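Local coordinates for putative thioesterase yhdA (Lactococcus lactis subsp. lactis, PDB 3GEK) that probably hydrolyses acyl-CoA thioesters, perhaps 1,4-dihydroxy-2-naphthoyl-CoA, as a PaaI-family thioesterase of the hot-dog fold, at the interface of chains A and B. Sequence-based numbering; all coordinates share one arbitrary frame. Chains: chain A/B, Putative thioesterase yhdA.

All four contacts belong to one two-fold interface of two hot-dog subunits. Contact 1, where strands join, and contact 4, where helix packs on strand, have C-alpha centres about 6 Å apart and share A:Ile79, A:Ala81 and B:Ile79. Contacts 2 and 3, with C-alpha centres about 8 Å apart, share A:Gln42 and engage the loop that precedes the long helix. Contacts 3 and 4 share B:Glu57, their centres about 11 Å apart; those of contacts 1 and 2 are about 19 Å apart. Within a four-chain deposited assembly, this pair matches hot-dog dimers, combining a continuous sheet with what is probably a composite site.

Contact 1: the interface of chains A and B. Residues chain A 77-81; chain B 79-81.
The side-chain amides of A:Asn80 and B:Asn80, both engineered in place of serine, meet across the two-fold axis at about a right angle, their planes turned 52° apart, so neither amide lies flat on the other. Their OD1 oxygens are modelled 3.0 Å apart. Two amide oxygens can only accept, so this pair is doubtful; turning one amide over would place an N-H against a carbonyl oxygen. Each OD1 also lies beside the other residue's CB, and in both copies CG stands anti to the backbone N (-172° in A:Asn80), which carries the amide across towards the partner strand.

Backbone hydrogen bonds do the joining. A:Ile79 N donates to B:Ala81 O at 3.0 Å, and B:Ala81 N returns a bond to A:Ile79 O at 2.8 Å. The other half repeats this: A:Ala81 N reaches B:Ile79 O at 2.8 Å, and B:Ile79 N reaches A:Ala81 O at 2.9 Å. On the sheet face opposite the asparagines, A:Ile79 CG2 packs on B:Ala81 CB at 3.6 Å, while B:Ile79 CG2 lies 3.7 Å from A:Ala81 CB. Each isoleucine methyl thus meets the alanine opposite it, giving two equivalent apolar contacts on that face.

Strand 73-83 of chain A and strand 74-83 of chain B pair antiparallel around residue 80, merging the two subunits' sheets into one continuous sheet, an arrangement typical of hot-dog dimers.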
# COMPACT_ATOMS: atom_id res chain seq x y z
N GLN A 77 -2.74 -10.85 5.49
CA GLN A 77 -1.44 -10.35 5.92
C GLN A 77 -1.30 -8.86 5.59
O GLN A 77 -0.77 -8.08 6.38
CB GLN A 77 -0.32 -11.16 5.25
CG GLN A 77 1.09 -10.64 5.46
CD GLN A 77 2.15 -11.57 4.88
OE1 GLN A 77 2.25 -12.73 5.27
NE2 GLN A 77 2.95 -11.05 3.95
N SER A 78 -1.79 -8.48 4.41
CA SER A 78 -1.62 -7.14 3.88
C SER A 78 -2.81 -6.72 3.05
O SER A 78 -3.43 -7.54 2.38
CB SER A 78 -0.39 -7.08 2.97
OG SER A 78 0.60 -6.26 3.55
N ILE A 79 -3.11 -5.43 3.09
CA ILE A 79 -4.19 -4.87 2.31
C ILE A 79 -3.88 -3.41 1.97
O ILE A 79 -3.53 -2.61 2.84
CB ILE A 79 -5.58 -5.07 3.01
CG1 ILE A 79 -6.76 -4.82 2.05
CG2 ILE A 79 -5.68 -4.28 4.31
CD1 ILE A 79 -7.20 -3.37 1.96
N ASN A 80 -3.98 -3.08 0.68
CA ASN A 80 -3.88 -1.70 0.23
C ASN A 80 -5.10 -1.34 -0.62
O ASN A 80 -5.46 -2.09 -1.53
CB ASN A 80 -2.62 -1.48 -0.61
CG ASN A 80 -2.39 -0.01 -0.94
OD1 ASN A 80 -1.86 0.73 -0.12
ND2 ASN A 80 -2.78 0.41 -2.14
N ALA A 81 -5.71 -0.20 -0.32
CA ALA A 81 -6.88 0.24 -1.06
C ALA A 81 -6.79 1.69 -1.48
O ALA A 81 -6.28 2.53 -0.74
CB ALA A 81 -8.15 0.01 -0.25
N ILE B 79 -5.99 3.61 1.99
CA ILE B 79 -5.68 2.96 3.25
C ILE B 79 -4.70 1.82 2.98
O ILE B 79 -4.84 1.11 1.99
CB ILE B 79 -6.97 2.45 3.98
CG1 ILE B 79 -6.62 1.76 5.30
CG2 ILE B 79 -7.77 1.51 3.08
CD1 ILE B 79 -7.77 1.72 6.31
N ASN B 80 -3.70 1.70 3.84
CA ASN B 80 -2.78 0.58 3.81
C ASN B 80 -2.66 -0.05 5.18
O ASN B 80 -2.53 0.65 6.18
CB ASN B 80 -1.40 1.02 3.34
CG ASN B 80 -0.49 -0.16 3.07
OD1 ASN B 80 -0.64 -0.85 2.06
ND2 ASN B 80 0.45 -0.40 3.98
N ALA B 81 -2.68 -1.38 5.23
CA ALA B 81 -2.57 -2.10 6.49
C ALA B 81 -1.67 -3.32 6.38
O ALA B 81 -1.65 -3.99 5.35
CB ALA B 81 -3.94 -2.51 6.99

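Contact 2: the interface of chains A and B. Residues chain A 42, 44, 46, 86; chain B 74-75.
Between the 3-10 helix 38-40 and the long helix 49-68 of chain A runs a loop, and its A:Phe46 and A:Gln42 receive a ring from the start of strand 74-83 of chain B. That ring is B:Phe75, engineered in place of leucine. Its CE2 approaches A:Phe46 CD2 at 3.7 Å; the ring planes are nearly perpendicular, and the CE2 corner points at the rim of the A:Phe46 face. B:Phe75 CZ also lies 4.1 Å from CB of A:Phe46.

A:Gln42 meets the same corner of the ring from another direction. Its CG occupies the crowded position between the backbone N and the carbonyl carbon (chi1 56°), and a bend at chi2 folds the chain until the amide oxygen OE1 is 3.9 Å from B:Phe75 CE2. The amide plane is turned 54° from the ring, a loose van der Waals approach. A:Pro86, itself engineered in place of serine, stands further off, its CB 4.4 Å from B:Phe75 CZ.

These loose contacts rest the loop of one subunit, and the segment after its strand 73-83, against the other's strand. They may help shape the entrance to an interface site, where hot-dog thioesterases bind substrates, though the natural residues may meet differently.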
# COMPACT_ATOMS: atom_id res chain seq x y z
N GLN A 42 -21.73 5.31 5.66
CA GLN A 42 -20.97 6.28 6.45
C GLN A 42 -21.79 7.59 6.61
O GLN A 42 -22.80 7.76 5.92
CB GLN A 42 -19.55 6.47 5.88
CG GLN A 42 -19.46 6.89 4.42
CD GLN A 42 -19.71 8.37 4.23
OE1 GLN A 42 -18.92 9.21 4.66
NE2 GLN A 42 -20.83 8.70 3.60
N GLN A 44 -22.33 10.52 5.65
CA GLN A 44 -22.88 11.34 4.56
C GLN A 44 -23.74 10.55 3.56
O GLN A 44 -24.15 11.08 2.53
CB GLN A 44 -21.75 12.08 3.83
CG GLN A 44 -21.12 13.22 4.63
CD GLN A 44 -20.13 12.74 5.69
OE1 GLN A 44 -19.31 11.86 5.43
NE2 GLN A 44 -20.20 13.32 6.88
N PHE A 46 -22.96 7.68 1.89
CA PHE A 46 -22.21 6.92 0.90
C PHE A 46 -21.81 5.55 1.46
O PHE A 46 -21.93 5.32 2.67
CB PHE A 46 -20.96 7.68 0.43
CG PHE A 46 -21.27 8.95 -0.31
CD1 PHE A 46 -21.73 8.91 -1.63
CD2 PHE A 46 -21.10 10.19 0.30
CE1 PHE A 46 -22.02 10.09 -2.32
CE2 PHE A 46 -21.39 11.37 -0.38
CZ PHE A 46 -21.85 11.32 -1.70
N PRO A 86 -17.07 7.86 -5.31
CA PRO A 86 -18.05 7.65 -4.25
C PRO A 86 -19.22 6.77 -4.71
O PRO A 86 -19.70 6.89 -5.85
CB PRO A 86 -18.53 9.07 -3.94
CG PRO A 86 -18.37 9.81 -5.22
CD PRO A 86 -17.14 9.22 -5.87
N ALA B 74 -14.40 14.56 6.44
CA ALA B 74 -13.32 13.65 6.06
C ALA B 74 -13.88 12.49 5.24
O ALA B 74 -14.93 11.93 5.57
CB ALA B 74 -12.60 13.13 7.28
N PHE B 75 -13.16 12.14 4.18
CA PHE B 75 -13.56 11.04 3.30
C PHE B 75 -12.33 10.21 2.96
O PHE B 75 -11.42 10.69 2.28
CB PHE B 75 -14.20 11.59 2.03
CG PHE B 75 -15.18 10.65 1.39
CD1 PHE B 75 -14.75 9.67 0.49
CD2 PHE B 75 -16.55 10.74 1.67
CE1 PHE B 75 -15.66 8.79 -0.11
CE2 PHE B 75 -17.46 9.88 1.08
CZ PHE B 75 -17.02 8.90 0.19

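Contact 3: the interface of chains A and B. Residues chain A 41-43, 48, 51; chain B 3-4, 57-58.
The loop before helix 49-68 of chain A, with the first turn of that helix, meets the N-terminal helix 3-6 and the helix 49-68 of chain B. A:Asn48 is the centre of the contact. Its CG lies anti to the backbone N (chi1 -173°), directing the amide into a group of apolar side chains from chain B. The terminal methyl CD1 of B:Ile58 presses against the amide nitrogen ND2 at 3.2 Å, a tight approach, and is 3.6 Å from OD1; it meets the outer edge of the amide, close to its plane and between the two branches.

Selenomethionine B:Met3 instead comes over one face of the amide: its chain bends at chi3 (77°), which turns the methyl CE towards ND2 at 3.4 Å. The same methyl is 3.8 Å from A:Ala51 N, touching the first turn of the helix. B:Ile4 adds a further contact, with CG1 3.7 Å from ND2 of A:Asn48. Its CD1 reaches on to the carbonyl oxygen of A:Ala41, also at 3.7 Å, linking the loop's beginning to the same cluster.

Replacing A:Asn48 with an alanine would probably leave the methyls of B:Ile58 and B:Met3 without the amide they pack against, opening a gap between the subunits.

In the fold, the contact lies where the central helix of chain A begins, so the N-terminal segment of chain B helps to wall that helix start, with the helix of chain B on the other side.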
# COMPACT_ATOMS: atom_id res chain seq x y z
N ALA A 41 -23.41 2.08 5.53
CA ALA A 41 -23.34 3.53 5.32
C ALA A 41 -22.31 4.24 6.20
O ALA A 41 -22.04 3.82 7.32
CB ALA A 41 -24.72 4.15 5.50
N GLN A 42 -21.73 5.31 5.66
CA GLN A 42 -20.97 6.28 6.45
C GLN A 42 -21.79 7.59 6.61
O GLN A 42 -22.80 7.76 5.92
CB GLN A 42 -19.55 6.47 5.88
CG GLN A 42 -19.46 6.89 4.42
CD GLN A 42 -19.71 8.37 4.23
OE1 GLN A 42 -18.92 9.21 4.66
NE2 GLN A 42 -20.83 8.70 3.60
N PRO A 43 -21.37 8.49 7.53
CA PRO A 43 -22.20 9.64 7.94
C PRO A 43 -22.91 10.46 6.85
O PRO A 43 -23.97 11.02 7.11
CB PRO A 43 -21.21 10.53 8.70
CG PRO A 43 -20.25 9.58 9.28
CD PRO A 43 -20.08 8.49 8.24
N ASN A 48 -19.52 3.11 3.05
CA ASN A 48 -18.37 3.18 3.95
C ASN A 48 -17.21 2.37 3.38
O ASN A 48 -17.40 1.24 2.90
CB ASN A 48 -18.80 2.66 5.32
CG ASN A 48 -17.74 2.85 6.40
OD1 ASN A 48 -16.58 3.16 6.13
ND2 ASN A 48 -18.15 2.63 7.64
N ALA A 51 -16.42 -1.10 4.91
CA ALA A 51 -17.23 -2.19 4.37
C ALA A 51 -16.59 -2.79 3.11
O ALA A 51 -16.52 -4.01 2.97
CB ALA A 51 -18.65 -1.73 4.08
N MSE B 3 -22.87 -0.81 10.96
CA MSE B 3 -21.56 -1.42 11.21
C MSE B 3 -20.71 -0.63 12.20
O MSE B 3 -20.10 -1.22 13.10
CB MSE B 3 -20.81 -1.59 9.89
CG MSE B 3 -19.54 -2.42 10.00
SE MSE B 3 -18.59 -2.39 8.30
CE MSE B 3 -17.80 -0.61 8.43
N ILE B 4 -20.68 0.67 12.03
CA ILE B 4 -19.91 1.57 12.89
C ILE B 4 -20.29 1.40 14.37
O ILE B 4 -19.41 1.31 15.22
CB ILE B 4 -20.07 3.05 12.45
CG1 ILE B 4 -19.55 3.25 11.02
CG2 ILE B 4 -19.36 4.00 13.42
CD1 ILE B 4 -20.01 4.52 10.34
N GLU B 57 -10.24 3.32 9.55
CA GLU B 57 -10.85 4.29 8.62
C GLU B 57 -11.85 5.20 9.32
O GLU B 57 -11.88 6.41 9.07
CB GLU B 57 -11.46 3.61 7.38
CG GLU B 57 -12.10 4.59 6.37
CD GLU B 57 -12.16 4.08 4.92
OE1 GLU B 57 -11.48 3.09 4.59
OE2 GLU B 57 -12.89 4.70 4.10
N ILE B 58 -12.65 4.63 10.23
CA ILE B 58 -13.68 5.37 10.97
C ILE B 58 -13.07 6.37 11.95
O ILE B 58 -13.36 7.57 11.88
CB ILE B 58 -14.67 4.42 11.71
CG1 ILE B 58 -15.40 3.49 10.73
CG2 ILE B 58 -15.66 5.20 12.56
CD1 ILE B 58 -16.12 4.18 9.58

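Contact 4: the interface of chains A and B. Residues chain A 50, 53, 79, 81, 83; chain B 53, 57, 79.
A chi1 of -179° and an extended chain beyond CG carry the carboxylate of B:Glu57 across to A:His83 and A:Leu53. The imidazole comes from the opposite direction, its chi1 of -59° placing CG anti to the carbonyl carbon. A:His83 NE2 donates a weak hydrogen bond of 3.4 Å to OE1 of B:Glu57, with ring and carboxylate planes 55° apart. The same oxygen is also touched by a methyl: A:Leu53 CD2 lies 3.4 Å from OE1. That methyl also packs on B:Ile79 CG2 at 3.6 Å, the two side chains crossing obliquely. The twin contact sets A:Ile79 CG2 against B:Leu53 CD2 at 3.8 Å. Across the axis the leucines themselves touch, A:Leu53 CD2 standing 3.8 Å from B:Leu53 CB.

With an alanine in place of B:Glu57, the imidazole of A:His83 would probably be left without its weak acceptor and freer to turn, with a gap beside A:Leu53 CD2.

Hot-dog thioesterases commonly carry their catalytic acid on the central helix, facing the helix start of the other subunit, and B:Glu57 fits that role, with A:Gly50 N 3.8 Å from its OE1. In the fold, the contact lies beneath the joined strands, where the two helices 49-68 pack against the shared sheet.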
# COMPACT_ATOMS: atom_id res chain seq x y z
N GLY A 50 -14.70 1.12 4.98
CA GLY A 50 -14.47 -0.03 5.86
C GLY A 50 -15.20 -1.28 5.42
O GLY A 50 -14.67 -2.39 5.54
N LEU A 53 -13.34 -2.48 2.25
CA LEU A 53 -12.10 -3.11 2.72
C LEU A 53 -12.37 -4.51 3.25
O LEU A 53 -11.68 -5.46 2.88
CB LEU A 53 -11.47 -2.28 3.84
CG LEU A 53 -10.44 -1.20 3.55
CD1 LEU A 53 -10.63 -0.55 2.18
CD2 LEU A 53 -10.52 -0.15 4.67
N ILE A 79 -3.11 -5.43 3.09
CA ILE A 79 -4.19 -4.87 2.31
C ILE A 79 -3.88 -3.41 1.97
O ILE A 79 -3.53 -2.61 2.84
CB ILE A 79 -5.58 -5.07 3.01
CG1 ILE A 79 -6.76 -4.82 2.05
CG2 ILE A 79 -5.68 -4.28 4.31
CD1 ILE A 79 -7.20 -3.37 1.96
N ALA A 81 -5.71 -0.20 -0.32
CA ALA A 81 -6.88 0.24 -1.06
C ALA A 81 -6.79 1.69 -1.48
O ALA A 81 -6.28 2.53 -0.74
CB ALA A 81 -8.15 0.01 -0.25
N HIS A 83 -9.62 4.42 -2.81
CA HIS A 83 -11.03 4.71 -3.06
C HIS A 83 -11.11 5.77 -4.14
O HIS A 83 -10.74 6.93 -3.91
CB HIS A 83 -11.73 5.19 -1.78
CG HIS A 83 -11.67 4.21 -0.65
ND1 HIS A 83 -12.16 2.92 -0.76
CD2 HIS A 83 -11.20 4.33 0.61
CE1 HIS A 83 -11.98 2.29 0.39
NE2 HIS A 83 -11.40 3.12 1.23
N LEU B 53 -9.53 -2.81 9.97
CA LEU B 53 -9.49 -1.84 8.89
C LEU B 53 -10.60 -0.80 9.06
O LEU B 53 -10.37 0.40 8.91
CB LEU B 53 -9.68 -2.54 7.54
CG LEU B 53 -8.52 -3.21 6.77
CD1 LEU B 53 -7.38 -3.65 7.66
CD2 LEU B 53 -9.07 -4.39 5.98
N GLU B 57 -10.24 3.32 9.55
CA GLU B 57 -10.85 4.29 8.62
C GLU B 57 -11.85 5.20 9.32
O GLU B 57 -11.88 6.41 9.07
CB GLU B 57 -11.46 3.61 7.38
CG GLU B 57 -12.10 4.59 6.37
CD GLU B 57 -12.16 4.08 4.92
OE1 GLU B 57 -11.48 3.09 4.59
OE2 GLU B 57 -12.89 4.70 4.10
N ILE B 79 -5.99 3.61 1.99
CA ILE B 79 -5.68 2.96 3.25
C ILE B 79 -4.70 1.82 2.98
O ILE B 79 -4.84 1.11 1.99
CB ILE B 79 -6.97 2.45 3.98
CG1 ILE B 79 -6.62 1.76 5.30
CG2 ILE B 79 -7.77 1.51 3.08
CD1 ILE B 79 -7.77 1.72 6.31